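Local coordinates for protein cellulosomal family-48 processive glycoside hydrolase (Bacteroides cellulosolvens, PDB 2Y3N) that probably cleaves cellulose as a cellobiosidase of the cellulosome, this chain being its calcium-binding dockerin module, held here by a cohesin, at residues Asp8-Gly13 against Met17-Ile22. Numbering follows the deposited sequence.
With CA (calcium ion), chain G.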
ATOM      1  N   ASP D   8       7.602 -14.855  -8.111  1.00 37.08           N
ATOM      2  CA  ASP D   8       7.859 -13.880  -9.184  1.00 36.39           C
ATOM      3  C   ASP D   8       7.088 -14.260 -10.477  1.00 37.75           C
ATOM      4  O   ASP D   8       7.682 -14.787 -11.431  1.00 39.21           O
ATOM      5  CB  ASP D   8       9.370 -13.808  -9.475  1.00 36.17           C
ATOM      6  CG  ASP D   8       9.746 -12.622 -10.369  1.00 36.09           C
ATOM      7  OD1 ASP D   8       8.866 -11.756 -10.562  1.00 28.40           O
ATOM      8  OD2 ASP D   8      10.893 -12.553 -10.876  1.00 33.20           O
ATOM      9  N   LEU D   9       5.790 -13.986 -10.541  1.00 37.40           N
ATOM     10  CA  LEU D   9       4.986 -14.454 -11.675  1.00 39.02           C
ATOM     11  C   LEU D   9       5.258 -13.766 -13.027  1.00 40.23           C
ATOM     12  O   LEU D   9       5.012 -14.343 -14.086  1.00 42.71           O
ATOM     13  CB  LEU D   9       3.500 -14.395 -11.347  1.00 39.91           C
ATOM     14  CG  LEU D   9       3.077 -15.330 -10.212  1.00 40.09           C
ATOM     15  CD1 LEU D   9       1.570 -15.234 -10.063  1.00 42.12           C
ATOM     16  CD2 LEU D   9       3.535 -16.787 -10.455  1.00 44.24           C
ATOM     17  N   ASN D  10       5.790 -12.549 -13.000  1.00 38.78           N
ATOM     18  CA  ASN D  10       6.020 -11.824 -14.251  1.00 39.16           C
ATOM     19  C   ASN D  10       7.500 -11.670 -14.540  1.00 39.22           C
ATOM     20  O   ASN D  10       7.895 -10.876 -15.383  1.00 40.56           O
ATOM     21  CB  ASN D  10       5.285 -10.476 -14.251  1.00 37.46           C
ATOM     22  CG  ASN D  10       5.811  -9.535 -13.182  1.00 34.73           C
ATOM     23  OD1 ASN D  10       6.793  -9.848 -12.498  1.00 34.99           O
ATOM     24  ND2 ASN D  10       5.157  -8.398 -13.012  1.00 32.73           N
ATOM     25  N   GLY D  11       8.324 -12.423 -13.818  1.00 39.57           N
ATOM     26  CA  GLY D  11       9.763 -12.532 -14.139  1.00 40.66           C
ATOM     27  C   GLY D  11      10.571 -11.230 -14.157  1.00 39.80           C
ATOM     28  O   GLY D  11      11.504 -11.105 -14.965  1.00 40.68           O
ATOM     29  N   ASP D  12      10.247 -10.288 -13.263  1.00 36.13           N
ATOM     30  CA  ASP D  12      10.965  -9.009 -13.201  1.00 35.76           C
ATOM     31  C   ASP D  12      12.001  -8.923 -12.079  1.00 34.25           C
ATOM     32  O   ASP D  12      12.578  -7.871 -11.863  1.00 33.24           O
ATOM     33  CB  ASP D  12      10.003  -7.799 -13.145  1.00 34.34           C
ATOM     34  CG  ASP D  12       9.165  -7.757 -11.882  1.00 34.12           C
ATOM     35  OD1 ASP D  12       9.255  -8.696 -11.056  1.00 32.37           O
ATOM     36  OD2 ASP D  12       8.393  -6.800 -11.721  1.00 32.21           O
ATOM     37  N   GLY D  13      12.216 -10.012 -11.341  1.00 34.43           N
ATOM     38  CA  GLY D  13      13.195  -9.961 -10.242  1.00 33.84           C
ATOM     39  C   GLY D  13      12.709  -9.513  -8.859  1.00 32.53           C
ATOM     40  O   GLY D  13      13.464  -9.589  -7.878  1.00 31.95           O
ATOM     41  N   MET D  17       2.848  -6.373  -6.015  1.00 19.92           N
ATOM     42  CA  MET D  17       1.379  -6.498  -6.205  1.00 23.37           C
ATOM     43  C   MET D  17       1.044  -6.879  -7.650  1.00 23.33           C
ATOM     44  O   MET D  17      -0.016  -7.494  -7.928  1.00 25.08           O
ATOM     45  CB  MET D  17       0.677  -5.182  -5.782  1.00 22.40           C
ATOM     46  CG  MET D  17      -0.853  -5.250  -5.837  1.00 22.85           C
ATOM     47  SD  MET D  17      -1.562  -6.505  -4.774  1.00 22.96           S
ATOM     48  CE  MET D  17      -1.525  -5.644  -3.197  1.00 16.52           C
ATOM     49  N   ALA D  18       1.949  -6.537  -8.576  1.00 25.36           N
ATOM     50  CA  ALA D  18       1.783  -6.908  -9.985  1.00 25.82           C
ATOM     51  C   ALA D  18       1.800  -8.406 -10.129  1.00 27.80           C
ATOM     52  O   ALA D  18       1.087  -8.941 -10.987  1.00 29.24           O
ATOM     53  CB  ALA D  18       2.846  -6.242 -10.907  1.00 25.66           C
ATOM     54  N   ASP D  19       2.639  -9.085  -9.344  1.00 28.25           N
ATOM     55  CA  ASP D  19       2.575 -10.548  -9.266  1.00 29.50           C
ATOM     56  C   ASP D  19       1.283 -11.060  -8.639  1.00 29.46           C
ATOM     57  O   ASP D  19       0.670 -12.014  -9.134  1.00 30.01           O
ATOM     58  CB  ASP D  19       3.743 -11.106  -8.470  1.00 30.68           C
ATOM     59  CG  ASP D  19       5.053 -10.701  -9.055  1.00 29.25           C
ATOM     60  OD1 ASP D  19       5.334 -11.097 -10.193  1.00 31.46           O
ATOM     61  OD2 ASP D  19       5.755  -9.948  -8.379  1.00 25.22           O
ATOM     62  N   VAL D  20       0.864 -10.443  -7.547  1.00 27.12           N
ATOM     63  CA  VAL D  20      -0.391 -10.906  -6.896  1.00 27.27           C
ATOM     64  C   VAL D  20      -1.601 -10.723  -7.855  1.00 27.79           C
ATOM     65  O   VAL D  20      -2.535 -11.494  -7.835  1.00 29.55           O
ATOM     66  CB  VAL D  20      -0.648 -10.143  -5.592  1.00 25.43           C
ATOM     67  CG1 VAL D  20      -1.861 -10.677  -4.913  1.00 24.42           C
ATOM     68  CG2 VAL D  20       0.546 -10.243  -4.674  1.00 23.84           C
ATOM     69  N   MET D  21      -1.562  -9.689  -8.686  1.00 28.32           N
ATOM     70  CA  MET D  21      -2.631  -9.384  -9.642  1.00 29.02           C
ATOM     71  C   MET D  21      -2.737 -10.451 -10.767  1.00 31.44           C
ATOM     72  O   MET D  21      -3.779 -10.585 -11.405  1.00 30.86           O
ATOM     73  CB  MET D  21      -2.286  -8.049 -10.255  1.00 29.77           C
ATOM     74  CG  MET D  21      -3.413  -7.170 -10.674  1.00 33.98           C
ATOM     75  SD  MET D  21      -4.591  -6.674  -9.430  1.00 31.47           S
ATOM     76  CE  MET D  21      -3.593  -5.917  -8.185  1.00 40.46           C
ATOM     77  N   ILE D  22      -1.643 -11.185 -10.998  1.00 31.85           N
ATOM     78  CA  ILE D  22      -1.597 -12.304 -11.910  1.00 34.32           C
ATOM     79  C   ILE D  22      -2.280 -13.519 -11.307  1.00 35.10           C
ATOM     80  O   ILE D  22      -2.974 -14.237 -12.007  1.00 38.21           O
ATOM     81  CB  ILE D  22      -0.106 -12.695 -12.337  1.00 35.38           C
ATOM     82  CG1 ILE D  22       0.620 -11.550 -13.064  1.00 35.33           C
ATOM     83  CG2 ILE D  22      -0.090 -13.982 -13.183  1.00 38.39           C
ATOM     84  CD1 ILE D  22      -0.087 -11.046 -14.290  1.00 35.67           C
TER
HETATM   85 CA    CA G1065       7.473  -9.815 -10.183  1.00 27.28          CA
HETATM   86  O   HOH W   1       6.372  -7.633 -10.418  1.00 28.37           O
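The first calcium site of the dockerin is closed where Asp-19, on helix 17-26, reaches back to the loop 8-13 and grips the ion with both carboxylate oxygens, OD1 and OD2 each 2.5 Å from the calcium. The loop supplies one oxygen from each of three side chains: Asp-8 OD1, Asn-10 OD1 and, nearest the metal at 2.3 Å, Asp-12 OD1. Val-14 O and a water complete seven ligands. This is the EF-hand-like loop-helix of dockerins, with the bidentate acid at the twelfth loop position, already inside the helix. Asn-10 OD1 and Asp-19 OD1 stand 3.0 Å apart because both bind the ion; the amide and carboxylate planes are turned 69° against each other. Asp-19 OD1 also accepts the backbone N-H of Asn-10 at 3.2 Å, nearly along its C-O axis, while OD2 takes a hydrogen bond from Asn-16 N; metal and amides together fix the carboxylate's rotation. With its carboxylate swung opposite the backbone N (chi1 -168°), Asp-8 turns OD1 to the calcium while OD2 receives Gly-13 N at 2.9 Å. The water bridges Asn-10 ND2, whose proton it accepts, and Asp-12 OD2. Farther from the ion, Leu-9 and Ile-22 lie alongside each other pointing opposite ways, Leu-9 CD1 3.7 Å from Ile-22 CG2. Met-17, Ala-18 and Val-20 on the same helix pack against the partner protein.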